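Local coordinates for protein lombricine kinase (Urechis caupo, PDB 3JPZ) that catalyses the reversible transfer of a phosphoryl group between ATP and the guanidino compound lombricine, as a member of the phosphagen kinase family, at residues V284-L289 with D319-S324; I348-A353 with D361-A366; R122-L127 with N254-M259. All coordinates share one frame; numbering follows the deposited sequence.

Contact 1 (V284-L289 with D319-S324); sequences VQLHQL and DVYDIS
H287 meets D319 through a hydrogen bond from ring to carboxylate. H287 ND1 donates to D319 OD2 over 2.8 Å, and the bond is fairly straight, 161° at the hydrogen. The oxygen sits at the edge of the imidazole, near the ring plane, and it is reached on its anti side. Ring and carboxylate planes are steeply turned, 75° apart. D319 CG lies anti to its own carbonyl carbon (chi1 -58°), beside the backbone N. The methylene Q285 CG covers one face of the H287 ring, offset toward its rim.

The backbone beside this pair is an antiparallel ladder. L286 N donates to D319 O at 2.8 Å. V284 and Y321 form a hydrogen-bonded pair: V284 N gives to Y321 O, and Y321 N to V284 O, each over 2.9 Å. The next pair, Q285 with V320, is non-hydrogen-bonded, and its CA atoms come within 4.0 Å. On the sheet face that carries V284 and Y321, V284 CG1 touches I323 CG1 at 3.7 Å. L286 CD1 lies obliquely by the Y321 ring, at 4.3 Å from Y321 CD1.

Further out, F295 meets the Y321 ring edge-to-face. V320 packs on H283 on the other face, and its side chain also lies about 3 Å from that of T309, a residue that binds ADP. D322 OD1 makes a salt bridge with R279, another residue that binds ADP. The contact thus joins two neighbouring strands of the large antiparallel sheet of the catalytic domain. K291 is a second, weak and long ion-pair partner of D319 OD2. With the ND1 N-H donated to a carboxylate, the H287 ring would probably be polarised, and a positive charge on it would probably be favoured.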
ATOM      1  N   VAL A 284     -23.932 -19.930  16.902  1.00 11.22           N
ATOM      2  CA  VAL A 284     -25.061 -20.804  17.187  1.00 10.86           C
ATOM      3  C   VAL A 284     -24.955 -22.129  16.448  1.00 11.89           C
ATOM      4  O   VAL A 284     -24.683 -22.177  15.246  1.00 11.78           O
ATOM      5  CB  VAL A 284     -26.412 -20.109  16.877  1.00 10.43           C
ATOM      6  CG1 VAL A 284     -26.440 -19.590  15.455  1.00 10.48           C
ATOM      7  CG2 VAL A 284     -27.575 -21.063  17.147  1.00 13.71           C
ATOM      8  N   GLN A 285     -25.169 -23.208  17.192  1.00 10.76           N
ATOM      9  CA  GLN A 285     -25.070 -24.551  16.650  1.00 11.36           C
ATOM     10  C   GLN A 285     -26.369 -24.968  15.965  1.00 13.78           C
ATOM     11  O   GLN A 285     -27.445 -24.909  16.559  1.00 21.07           O
ATOM     12  CB  GLN A 285     -24.731 -25.523  17.774  1.00 10.90           C
ATOM     13  CG  GLN A 285     -24.261 -26.888  17.304  1.00 11.56           C
ATOM     14  CD  GLN A 285     -23.668 -27.699  18.429  1.00 19.51           C
ATOM     15  OE1 GLN A 285     -22.622 -28.327  18.271  1.00 20.60           O
ATOM     16  NE2 GLN A 285     -24.324 -27.676  19.581  1.00 12.57           N
ATOM     17  N   LEU A 286     -26.249 -25.408  14.715  1.00 15.10           N
ATOM     18  CA  LEU A 286     -27.392 -25.763  13.897  1.00 16.16           C
ATOM     19  C   LEU A 286     -27.118 -27.056  13.143  1.00 11.48           C
ATOM     20  O   LEU A 286     -26.960 -27.054  11.929  1.00 12.70           O
ATOM     21  CB  LEU A 286     -27.665 -24.647  12.891  1.00 11.19           C
ATOM     22  CG  LEU A 286     -27.923 -23.262  13.485  1.00 11.21           C
ATOM     23  CD1 LEU A 286     -27.944 -22.211  12.387  1.00 19.05           C
ATOM     24  CD2 LEU A 286     -29.224 -23.260  14.269  1.00 15.00           C
ATOM     25  N   HIS A 287     -27.065 -28.162  13.866  1.00 14.46           N
ATOM     26  CA  HIS A 287     -26.747 -29.441  13.247  1.00 19.95           C
ATOM     27  C   HIS A 287     -27.680 -29.740  12.082  1.00 12.01           C
ATOM     28  O   HIS A 287     -27.239 -29.974  10.965  1.00 19.49           O
ATOM     29  CB  HIS A 287     -26.818 -30.567  14.282  1.00 18.58           C
ATOM     30  CG  HIS A 287     -25.770 -30.473  15.348  1.00 14.84           C
ATOM     31  ND1 HIS A 287     -24.420 -30.491  15.069  1.00 18.45           N
ATOM     32  CD2 HIS A 287     -25.873 -30.375  16.695  1.00 11.42           C
ATOM     33  CE1 HIS A 287     -23.738 -30.399  16.197  1.00 11.83           C
ATOM     34  NE2 HIS A 287     -24.596 -30.332  17.198  1.00 11.51           N
ATOM     35  N   GLN A 288     -28.974 -29.699  12.344  1.00 14.09           N
ATOM     36  CA  GLN A 288     -29.969 -30.161  11.388  1.00 29.22           C
ATOM     37  C   GLN A 288     -30.284 -29.106  10.349  1.00 19.36           C
ATOM     38  O   GLN A 288     -30.436 -29.407   9.169  1.00 12.16           O
ATOM     39  CB  GLN A 288     -31.248 -30.554  12.127  1.00 28.48           C
ATOM     40  CG  GLN A 288     -31.059 -31.730  13.053  1.00 26.12           C
ATOM     41  CD  GLN A 288     -30.309 -32.852  12.375  1.00 28.78           C
ATOM     42  OE1 GLN A 288     -30.754 -33.380  11.356  1.00 37.25           O
ATOM     43  NE2 GLN A 288     -29.151 -33.213  12.924  1.00 43.42           N
ATOM     44  N   LEU A 289     -30.364 -27.860  10.791  1.00 11.52           N
ATOM     45  CA  LEU A 289     -30.902 -26.795   9.949  1.00 12.07           C
ATOM     46  C   LEU A 289     -29.931 -26.452   8.826  1.00 11.84           C
ATOM     47  O   LEU A 289     -30.339 -26.070   7.730  1.00 12.64           O
ATOM     48  CB  LEU A 289     -31.209 -25.558  10.791  1.00 16.25           C
ATOM     49  CG  LEU A 289     -31.946 -24.446  10.049  1.00 10.90           C
ATOM     50  CD1 LEU A 289     -33.263 -24.973   9.491  1.00 13.05           C
ATOM     51  CD2 LEU A 289     -32.176 -23.252  10.953  1.00 18.25           C
ATOM     52  N   ASP A 319     -20.914 -27.439  13.314  1.00 11.77           N
ATOM     53  CA  ASP A 319     -22.135 -26.821  12.842  1.00 11.62           C
ATOM     54  C   ASP A 319     -22.477 -25.574  13.638  1.00 11.48           C
ATOM     55  O   ASP A 319     -23.650 -25.221  13.765  1.00 11.93           O
ATOM     56  CB  ASP A 319     -23.282 -27.828  12.896  1.00 11.97           C
ATOM     57  CG  ASP A 319     -22.990 -29.059  12.083  1.00 18.93           C
ATOM     58  OD1 ASP A 319     -22.201 -28.943  11.123  1.00 14.03           O
ATOM     59  OD2 ASP A 319     -23.532 -30.135  12.407  1.00 24.09           O
ATOM     60  N   VAL A 320     -21.455 -24.914  14.167  1.00 11.32           N
ATOM     61  CA  VAL A 320     -21.633 -23.625  14.822  1.00 11.20           C
ATOM     62  C   VAL A 320     -21.353 -22.506  13.817  1.00 11.22           C
ATOM     63  O   VAL A 320     -20.248 -22.388  13.286  1.00 11.38           O
ATOM     64  CB  VAL A 320     -20.699 -23.455  16.016  1.00 11.31           C
ATOM     65  CG1 VAL A 320     -20.895 -22.076  16.643  1.00 10.92           C
ATOM     66  CG2 VAL A 320     -20.938 -24.569  17.050  1.00 16.71           C
ATOM     67  N   TYR A 321     -22.367 -21.706  13.543  1.00 11.80           N
ATOM     68  CA  TYR A 321     -22.235 -20.606  12.608  1.00 11.44           C
ATOM     69  C   TYR A 321     -22.228 -19.271  13.325  1.00 12.28           C
ATOM     70  O   TYR A 321     -22.933 -19.071  14.308  1.00 11.77           O
ATOM     71  CB  TYR A 321     -23.373 -20.629  11.612  1.00 11.57           C
ATOM     72  CG  TYR A 321     -23.366 -21.844  10.744  1.00 11.63           C
ATOM     73  CD1 TYR A 321     -23.902 -23.041  11.189  1.00 24.28           C
ATOM     74  CD2 TYR A 321     -22.811 -21.803   9.483  1.00 11.83           C
ATOM     75  CE1 TYR A 321     -23.894 -24.156  10.395  1.00 19.88           C
ATOM     76  CE2 TYR A 321     -22.792 -22.914   8.686  1.00 12.15           C
ATOM     77  CZ  TYR A 321     -23.340 -24.083   9.142  1.00 11.91           C
ATOM     78  OH  TYR A 321     -23.321 -25.190   8.337  1.00 14.93           O
ATOM     79  N   ASP A 322     -21.415 -18.361  12.818  1.00 12.69           N
ATOM     80  CA  ASP A 322     -21.494 -16.986  13.231  1.00 11.22           C
ATOM     81  C   ASP A 322     -22.627 -16.336  12.454  1.00 11.28           C
ATOM     82  O   ASP A 322     -22.600 -16.258  11.226  1.00 11.59           O
ATOM     83  CB  ASP A 322     -20.188 -16.266  12.951  1.00 11.06           C
ATOM     84  CG  ASP A 322     -20.243 -14.818  13.355  1.00 11.39           C
ATOM     85  OD1 ASP A 322     -21.076 -14.070  12.791  1.00 22.24           O
ATOM     86  OD2 ASP A 322     -19.470 -14.433  14.250  1.00 15.94           O
ATOM     87  N   ILE A 323     -23.628 -15.888  13.191  1.00 11.28           N
ATOM     88  CA  ILE A 323     -24.831 -15.321  12.616  1.00 11.58           C
ATOM     89  C   ILE A 323     -24.928 -13.897  13.126  1.00 11.72           C
ATOM     90  O   ILE A 323     -24.802 -13.642  14.325  1.00 12.27           O
ATOM     91  CB  ILE A 323     -26.050 -16.139  13.013  1.00 11.50           C
ATOM     92  CG1 ILE A 323     -25.943 -17.538  12.400  1.00 12.69           C
ATOM     93  CG2 ILE A 323     -27.342 -15.451  12.582  1.00 12.82           C
ATOM     94  CD1 ILE A 323     -26.357 -17.629  10.961  1.00 12.66           C
ATOM     95  N   SER A 324     -25.161 -12.975  12.203  0.70 11.98           N
ATOM     96  CA  SER A 324     -25.156 -11.559  12.522  0.70 12.87           C
ATOM     97  C   SER A 324     -26.241 -10.844  11.737  0.70 17.13           C
ATOM     98  O   SER A 324     -26.819 -11.401  10.802  0.70 11.96           O
ATOM     99  CB  SER A 324     -23.794 -10.951  12.190  0.70 11.99           C
ATOM    100  OG  SER A 324     -23.444 -11.199  10.838  0.70 11.71           O
TER

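Contact 2 (I348-A353 with D361-A366); sequences IDMEQA and DDLIPA
M350 reaches from the helix to the C-terminal tail and carries the tight part of this contact. Its chain is extended beyond CG, with CE anti to CB (chi3 171°), and the methyl ends against the backbone of the tail. M350 CE lies 3.2 Å from L363 O and 3.4 Å from I364 CA. The second distance is shorter than usual for two carbons, so the methyl is closely fitted here. P365 adds its ring, with P365 CD at 3.5 Å from M350 CE. Nearer the helix, M350 CG rests on L363 CB at 3.9 Å. The M350 and L363 side chains slide past each other in opposite directions: the methionine runs to the tail while the leucine runs to the helix.

The arrangement is a chain end folded back on the last helix of the protein. Helix 333-355 ends two residues after A353, and the chain returns so that 361-366 packs against it. No hydrogen bond crosses between the two segments, so apolar packing joins them. Helix 295-301 lines the same place: I298 touches both M350 and I364, and A301 touches P365.

Toward A353 the packing is looser. L363 CG is anti to its carbonyl carbon (chi1 -54°), and beyond it one methyl, CD1, lies over the helix backbone. L363 CD1 is 3.8 Å from D349 O and 3.9 Å from A353 CB. The same methyl comes only to 4.5 Å from D349 CB. The carboxylate of D349 has its partner within the helix, in a salt bridge with K345. The acidic residues D361 and D362, which lead into the packed part of the tail, are exposed to solvent, as is the terminal residue A366.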
ATOM      1  N   ILE A 348     -33.273 -21.438  15.930  1.00 12.51           N
ATOM      2  CA  ILE A 348     -33.354 -22.447  16.981  1.00 13.13           C
ATOM      3  C   ILE A 348     -34.687 -23.197  16.954  1.00 12.20           C
ATOM      4  O   ILE A 348     -34.707 -24.409  17.108  1.00 13.34           O
ATOM      5  CB  ILE A 348     -33.151 -21.814  18.373  1.00 13.07           C
ATOM      6  CG1 ILE A 348     -31.706 -21.337  18.533  1.00 11.81           C
ATOM      7  CG2 ILE A 348     -33.489 -22.813  19.469  1.00 13.24           C
ATOM      8  CD1 ILE A 348     -31.511 -20.358  19.672  1.00 11.62           C
ATOM      9  N   ASP A 349     -35.793 -22.476  16.758  1.00 12.44           N
ATOM     10  CA  ASP A 349     -37.108 -23.103  16.636  1.00 14.94           C
ATOM     11  C   ASP A 349     -37.085 -24.163  15.531  1.00 17.87           C
ATOM     12  O   ASP A 349     -37.634 -25.250  15.674  1.00 14.01           O
ATOM     13  CB  ASP A 349     -38.191 -22.066  16.314  1.00 12.62           C
ATOM     14  CG  ASP A 349     -38.480 -21.130  17.470  1.00 14.58           C
ATOM     15  OD1 ASP A 349     -38.017 -21.402  18.594  1.00 23.17           O
ATOM     16  OD2 ASP A 349     -39.182 -20.122  17.250  1.00 25.92           O
ATOM     17  N   MET A 350     -36.435 -23.842  14.425  1.00 12.78           N
ATOM     18  CA  MET A 350     -36.386 -24.765  13.295  1.00 13.54           C
ATOM     19  C   MET A 350     -35.459 -25.917  13.618  1.00 13.51           C
ATOM     20  O   MET A 350     -35.725 -27.063  13.253  1.00 13.47           O
ATOM     21  CB  MET A 350     -35.892 -24.055  12.042  1.00 13.73           C
ATOM     22  CG  MET A 350     -36.788 -22.944  11.562  1.00 26.02           C
ATOM     23  SD  MET A 350     -35.993 -22.034  10.228  1.00 24.22           S
ATOM     24  CE  MET A 350     -37.330 -20.987   9.689  1.00 32.58           C
ATOM     25  N   GLU A 351     -34.361 -25.612  14.303  1.00 13.04           N
ATOM     26  CA  GLU A 351     -33.408 -26.643  14.677  1.00 12.61           C
ATOM     27  C   GLU A 351     -34.119 -27.684  15.534  1.00 21.45           C
ATOM     28  O   GLU A 351     -34.026 -28.878  15.269  1.00 19.89           O
ATOM     29  CB  GLU A 351     -32.222 -26.041  15.434  1.00 12.78           C
ATOM     30  CG  GLU A 351     -31.135 -27.035  15.787  1.00 13.54           C
ATOM     31  CD  GLU A 351     -30.568 -27.757  14.575  1.00 16.50           C
ATOM     32  OE1 GLU A 351     -30.367 -27.130  13.511  1.00 12.79           O
ATOM     33  OE2 GLU A 351     -30.302 -28.964  14.700  1.00 19.53           O
ATOM     34  N   GLN A 352     -34.859 -27.221  16.539  1.00 12.81           N
ATOM     35  CA  GLN A 352     -35.517 -28.120  17.482  1.00 12.57           C
ATOM     36  C   GLN A 352     -36.586 -28.930  16.771  1.00 16.24           C
ATOM     37  O   GLN A 352     -36.717 -30.133  17.002  1.00 13.79           O
ATOM     38  CB  GLN A 352     -36.108 -27.333  18.656  1.00 12.74           C
ATOM     39  CG  GLN A 352     -35.037 -26.655  19.485  1.00 12.25           C
ATOM     40  CD  GLN A 352     -35.573 -25.649  20.490  1.00 17.92           C
ATOM     41  OE1 GLN A 352     -36.542 -24.925  20.237  1.00 13.15           O
ATOM     42  NE2 GLN A 352     -34.920 -25.583  21.635  1.00 17.47           N
ATOM     43  N   ALA A 353     -37.338 -28.265  15.899  1.00 17.40           N
ATOM     44  CA  ALA A 353     -38.336 -28.928  15.077  1.00 13.43           C
ATOM     45  C   ALA A 353     -37.739 -30.112  14.327  1.00 13.36           C
ATOM     46  O   ALA A 353     -38.324 -31.191  14.305  1.00 16.06           O
ATOM     47  CB  ALA A 353     -38.942 -27.946  14.096  1.00 13.92           C
ATOM     48  N   ASP A 361     -41.562 -26.454   7.398  1.00 17.15           N
ATOM     49  CA  ASP A 361     -42.218 -25.727   6.323  1.00 23.40           C
ATOM     50  C   ASP A 361     -43.080 -24.578   6.849  1.00 26.65           C
ATOM     51  O   ASP A 361     -43.207 -23.549   6.195  1.00 32.45           O
ATOM     52  CB  ASP A 361     -43.058 -26.685   5.477  1.00 41.88           C
ATOM     53  CG  ASP A 361     -42.205 -27.679   4.712  1.00 44.63           C
ATOM     54  OD1 ASP A 361     -40.963 -27.528   4.726  1.00 40.02           O
ATOM     55  OD2 ASP A 361     -42.774 -28.606   4.099  1.00 47.84           O
ATOM     56  N   ASP A 362     -43.667 -24.746   8.028  0.70 32.54           N
ATOM     57  CA  ASP A 362     -44.533 -23.710   8.584  0.70 31.38           C
ATOM     58  C   ASP A 362     -43.753 -22.690   9.417  0.70 27.56           C
ATOM     59  O   ASP A 362     -44.309 -21.684   9.853  0.70 28.38           O
ATOM     60  CB  ASP A 362     -45.659 -24.332   9.419  0.70 37.54           C
ATOM     61  CG  ASP A 362     -45.166 -24.925  10.726  0.70 40.99           C
ATOM     62  OD1 ASP A 362     -44.025 -25.436  10.769  0.70 38.75           O
ATOM     63  OD2 ASP A 362     -45.931 -24.883  11.714  0.70 50.11           O
ATOM     64  N   LEU A 363     -42.468 -22.951   9.635  1.00 22.06           N
ATOM     65  CA  LEU A 363     -41.611 -22.020  10.366  1.00 22.93           C
ATOM     66  C   LEU A 363     -40.759 -21.171   9.430  1.00 30.22           C
ATOM     67  O   LEU A 363     -40.385 -20.042   9.767  1.00 26.91           O
ATOM     68  CB  LEU A 363     -40.698 -22.785  11.323  1.00 21.90           C
ATOM     69  CG  LEU A 363     -41.406 -23.731  12.290  1.00 28.13           C
ATOM     70  CD1 LEU A 363     -40.395 -24.389  13.218  1.00 33.84           C
ATOM     71  CD2 LEU A 363     -42.477 -22.986  13.084  1.00 36.00           C
ATOM     72  N   ILE A 364     -40.446 -21.718   8.259  1.00 16.98           N
ATOM     73  CA  ILE A 364     -39.660 -20.993   7.272  1.00 40.04           C
ATOM     74  C   ILE A 364     -40.329 -19.660   6.976  1.00 35.51           C
ATOM     75  O   ILE A 364     -41.529 -19.617   6.711  1.00 33.84           O
ATOM     76  CB  ILE A 364     -39.536 -21.787   5.959  1.00 40.78           C
ATOM     77  CG1 ILE A 364     -38.678 -23.033   6.172  1.00 38.80           C
ATOM     78  CG2 ILE A 364     -38.922 -20.925   4.864  1.00 44.19           C
ATOM     79  CD1 ILE A 364     -39.100 -24.204   5.310  1.00 32.27           C
ATOM     80  N   PRO A 365     -39.557 -18.563   7.030  1.00 25.80           N
ATOM     81  CA  PRO A 365     -40.129 -17.273   6.638  1.00 17.77           C
ATOM     82  C   PRO A 365     -40.696 -17.376   5.221  1.00 29.45           C
ATOM     83  O   PRO A 365     -39.967 -17.736   4.284  1.00 16.49           O
ATOM     84  CB  PRO A 365     -38.931 -16.321   6.679  1.00 30.99           C
ATOM     85  CG  PRO A 365     -37.935 -16.985   7.575  1.00 38.02           C
ATOM     86  CD  PRO A 365     -38.132 -18.455   7.391  1.00 38.50           C
ATOM     87  N   ALA A 366     -41.987 -17.087   5.077  1.00 35.89           N
ATOM     88  CA  ALA A 366     -42.680 -17.291   3.813  1.00 29.41           C
ATOM     89  C   ALA A 366     -42.078 -16.431   2.711  1.00 27.50           C
ATOM     90  O   ALA A 366     -41.551 -15.346   2.965  1.00 27.44           O
ATOM     91  CB  ALA A 366     -44.170 -16.996   3.974  1.00 36.52           C
ATOM     92  OXT ALA A 366     -42.099 -16.808   1.537  1.00 24.52           O
TER

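Contact 3 (R122-L127 with N254-M259); sequences RGIRGL and NGREYM
R122 lies over one face of the Y258 ring, and the two side chains are set obliquely. R122 CD stands 3.7 Å from the ring centroid in a CH-pi contact, offset toward the rim. The chain bends at chi2 (-67°). The guanidinium and ring planes are 82° apart, and Y258 CD2 is at the guanidinium edge. R122 NH1 is hydrogen-bonded to T120 OG1.

R125 and E257 also cross obliquely. Their salt bridge, R125 NH1 to E257 OE2, spans 3.1 Å, and the nitrogen approaches from above the carboxylate plane. E66 is a second acidic partner of R125. R256 turns one guanidinium face to L127, with L127 CD1 over its centre. R256 NH1 gives a weak hydrogen bond to R125 O at 2.8 Å. Water 2 links R256 NH2 to G126 O.

M259 is extended, and its methyl meets two carbonyl oxygens: M259 CE is 3.0 Å from both I124 O and L127 O. These belong to the first and last residues of a type II turn, 124-127, with G126 at a positive phi that suits glycine. The backbones are tied by M259 N to G123 O and R125 N to E257 O, both 2.9 Å. Water 1 bridges G123 N and M259 O.

R122 closes the central strand 113-122, and M222 of neighbouring strand 222-229 touches both R122 and Y258. G255 ends helix 233-252 in a Schellman motif. That helix packs on I124 and Y258 and accepts the Y258 hydroxyl at L244 O. Helix 135-149 packs on L127, and F3 of the second subunit on L127 and R256.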
ATOM      1  N   ARG A 122     -16.308   3.856  16.254  1.00 14.61           N
ATOM      2  CA  ARG A 122     -16.518   5.263  16.521  1.00 16.49           C
ATOM      3  C   ARG A 122     -15.348   6.038  15.951  1.00 14.02           C
ATOM      4  O   ARG A 122     -14.206   5.584  16.017  1.00 14.38           O
ATOM      5  CB  ARG A 122     -16.651   5.505  18.020  1.00 18.19           C
ATOM      6  CG  ARG A 122     -17.938   4.936  18.613  1.00 15.90           C
ATOM      7  CD  ARG A 122     -19.155   5.681  18.098  1.00 16.11           C
ATOM      8  NE  ARG A 122     -20.398   5.205  18.697  1.00 15.44           N
ATOM      9  CZ  ARG A 122     -21.127   4.202  18.217  1.00 15.34           C
ATOM     10  NH1 ARG A 122     -20.744   3.567  17.123  1.00 13.57           N
ATOM     11  NH2 ARG A 122     -22.247   3.833  18.825  1.00 22.12           N
ATOM     12  N   GLY A 123     -15.650   7.183  15.353  1.00 15.28           N
ATOM     13  CA  GLY A 123     -14.636   8.163  15.018  1.00 15.74           C
ATOM     14  C   GLY A 123     -14.608   9.246  16.083  1.00 15.43           C
ATOM     15  O   GLY A 123     -15.603   9.475  16.767  1.00 15.85           O
ATOM     16  N   ILE A 124     -13.461   9.897  16.239  1.00 15.78           N
ATOM     17  CA  ILE A 124     -13.328  11.003  17.177  1.00 16.74           C
ATOM     18  C   ILE A 124     -13.385  12.312  16.396  1.00 17.09           C
ATOM     19  O   ILE A 124     -12.527  12.581  15.559  1.00 17.38           O
ATOM     20  CB  ILE A 124     -12.005  10.900  17.956  1.00 24.64           C
ATOM     21  CG1 ILE A 124     -11.839   9.490  18.547  1.00 22.41           C
ATOM     22  CG2 ILE A 124     -11.937  11.956  19.054  1.00 18.47           C
ATOM     23  CD1 ILE A 124     -12.953   9.071  19.501  1.00 17.04           C
ATOM     24  N   ARG A 125     -14.411  13.115  16.643  1.00 20.68           N
ATOM     25  CA  ARG A 125     -14.630  14.329  15.863  1.00 25.34           C
ATOM     26  C   ARG A 125     -13.427  15.262  15.960  1.00 26.84           C
ATOM     27  O   ARG A 125     -12.786  15.364  17.008  1.00 28.40           O
ATOM     28  CB  ARG A 125     -15.906  15.046  16.314  1.00 34.57           C
ATOM     29  CG  ARG A 125     -16.146  16.376  15.614  1.00 37.52           C
ATOM     30  CD  ARG A 125     -17.595  16.810  15.734  1.00 34.64           C
ATOM     31  NE  ARG A 125     -18.476  15.996  14.902  1.00 37.56           N
ATOM     32  CZ  ARG A 125     -19.794  15.923  15.053  1.00 26.65           C
ATOM     33  NH1 ARG A 125     -20.401  16.610  16.011  1.00 39.12           N
ATOM     34  NH2 ARG A 125     -20.510  15.161  14.247  1.00 33.66           N
ATOM     35  N   GLY A 126     -13.120  15.922  14.849  1.00 32.64           N
ATOM     36  CA  GLY A 126     -11.969  16.796  14.766  1.00 43.50           C
ATOM     37  C   GLY A 126     -10.743  16.132  14.167  1.00 44.41           C
ATOM     38  O   GLY A 126      -9.759  16.812  13.878  1.00 48.09           O
ATOM     39  N   LEU A 127     -10.796  14.816  13.963  1.00 21.38           N
ATOM     40  CA  LEU A 127      -9.607  14.069  13.571  1.00 16.65           C
ATOM     41  C   LEU A 127      -9.840  13.171  12.359  1.00 18.01           C
ATOM     42  O   LEU A 127     -10.842  12.458  12.272  1.00 15.47           O
ATOM     43  CB  LEU A 127      -9.121  13.220  14.732  1.00 16.98           C
ATOM     44  CG  LEU A 127      -8.793  14.014  16.000  1.00 29.78           C
ATOM     45  CD1 LEU A 127      -8.605  13.077  17.169  1.00 22.07           C
ATOM     46  CD2 LEU A 127      -7.557  14.864  15.788  1.00 21.95           C
ATOM     47  N   ASN A 254     -12.589  16.136  27.808  1.00 82.71           N
ATOM     48  CA  ASN A 254     -11.510  16.500  26.905  1.00 71.76           C
ATOM     49  C   ASN A 254     -12.039  17.149  25.626  1.00 65.58           C
ATOM     50  O   ASN A 254     -11.379  17.127  24.588  1.00 80.27           O
ATOM     51  CB  ASN A 254     -10.703  15.247  26.564  1.00 72.33           C
ATOM     52  CG  ASN A 254      -9.271  15.556  26.187  1.00 83.58           C
ATOM     53  OD1 ASN A 254      -8.662  16.491  26.710  1.00 93.36           O
ATOM     54  ND2 ASN A 254      -8.716  14.757  25.284  1.00 83.26           N
ATOM     55  N   GLY A 255     -13.237  17.722  25.708  1.00 41.37           N
ATOM     56  CA  GLY A 255     -13.825  18.450  24.598  1.00 34.87           C
ATOM     57  C   GLY A 255     -13.970  17.617  23.339  1.00 40.81           C
ATOM     58  O   GLY A 255     -13.978  18.141  22.223  1.00 31.51           O
ATOM     59  N   ARG A 256     -14.106  16.312  23.519  1.00 26.82           N
ATOM     60  CA  ARG A 256     -14.165  15.396  22.389  1.00 33.05           C
ATOM     61  C   ARG A 256     -15.510  14.677  22.330  1.00 21.69           C
ATOM     62  O   ARG A 256     -16.216  14.570  23.332  1.00 29.49           O
ATOM     63  CB  ARG A 256     -13.018  14.389  22.475  1.00 26.16           C
ATOM     64  CG  ARG A 256     -11.637  14.986  22.203  1.00 35.70           C
ATOM     65  CD  ARG A 256     -11.505  15.497  20.771  1.00 44.25           C
ATOM     66  NE  ARG A 256     -10.135  15.887  20.436  1.00 31.22           N
ATOM     67  CZ  ARG A 256      -9.780  16.462  19.289  1.00 29.21           C
ATOM     68  NH1 ARG A 256     -10.692  16.722  18.360  1.00 24.50           N
ATOM     69  NH2 ARG A 256      -8.510  16.776  19.071  1.00 29.58           N
ATOM     70  N   GLU A 257     -15.860  14.184  21.148  1.00 24.85           N
ATOM     71  CA  GLU A 257     -17.153  13.542  20.945  1.00 20.32           C
ATOM     72  C   GLU A 257     -17.101  12.613  19.740  1.00 24.21           C
ATOM     73  O   GLU A 257     -16.349  12.851  18.791  1.00 20.01           O
ATOM     74  CB  GLU A 257     -18.225  14.610  20.729  1.00 31.18           C
ATOM     75  CG  GLU A 257     -17.947  15.532  19.546  1.00 26.21           C
ATOM     76  CD  GLU A 257     -18.801  16.790  19.577  1.00 56.31           C
ATOM     77  OE1 GLU A 257     -19.377  17.091  20.643  1.00 73.31           O
ATOM     78  OE2 GLU A 257     -18.893  17.481  18.539  1.00 53.20           O
ATOM     79  N   TYR A 258     -17.889  11.545  19.779  1.00 25.24           N
ATOM     80  CA  TYR A 258     -17.998  10.662  18.627  1.00 24.92           C
ATOM     81  C   TYR A 258     -18.487  11.456  17.419  1.00 17.34           C
ATOM     82  O   TYR A 258     -19.318  12.348  17.553  1.00 22.28           O
ATOM     83  CB  TYR A 258     -18.979   9.513  18.900  1.00 17.07           C
ATOM     84  CG  TYR A 258     -18.609   8.602  20.052  1.00 17.21           C
ATOM     85  CD1 TYR A 258     -17.285   8.310  20.341  1.00 16.86           C
ATOM     86  CD2 TYR A 258     -19.596   7.997  20.822  1.00 18.04           C
ATOM     87  CE1 TYR A 258     -16.951   7.472  21.386  1.00 17.48           C
ATOM     88  CE2 TYR A 258     -19.274   7.151  21.864  1.00 17.74           C
ATOM     89  CZ  TYR A 258     -17.951   6.889  22.140  1.00 17.73           C
ATOM     90  OH  TYR A 258     -17.631   6.044  23.171  1.00 17.64           O
ATOM     91  N   MET A 259     -17.978  11.127  16.236  1.00 20.86           N
ATOM     92  CA  MET A 259     -18.526  11.672  15.005  1.00 19.47           C
ATOM     93  C   MET A 259     -19.908  11.093  14.787  1.00 17.61           C
ATOM     94  O   MET A 259     -20.076   9.875  14.715  1.00 17.10           O
ATOM     95  CB  MET A 259     -17.659  11.289  13.810  1.00 30.96           C
ATOM     96  CG  MET A 259     -16.277  11.892  13.813  1.00 32.04           C
ATOM     97  SD  MET A 259     -15.332  11.193  12.450  1.00 22.92           S
ATOM     98  CE  MET A 259     -13.682  11.713  12.894  1.00 31.21           C
TER
HETATM   99  O   HOH W   1     -18.590   7.777  14.790  1.00 19.11           O
HETATM  100  O   HOH W   2      -8.762  17.678  16.195  1.00 41.12           O

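Contacts 1 and 2 are neighbours, with centres about 14 Å apart. E351 joins them: its OE2 probably accepts a hydrogen bond from Q288 N, and its OE1 one from L289 N, each at 2.8 Å. Helix 333-355 is thereby tied to the chain that leaves strand 279-285. Contact 3 is on the opposite side of the chain's centre, its centre about 38 Å from that of contact 1 and about 44 Å from that of contact 2. Residues that bind ADP, though none is bound to this chain, lie near contacts 1 and 3: T309 follows strand 304-307 by contact 1, and the side chain of R223 is about 8 Å from that of R122 in contact 3. Contact 2 is away from these sites.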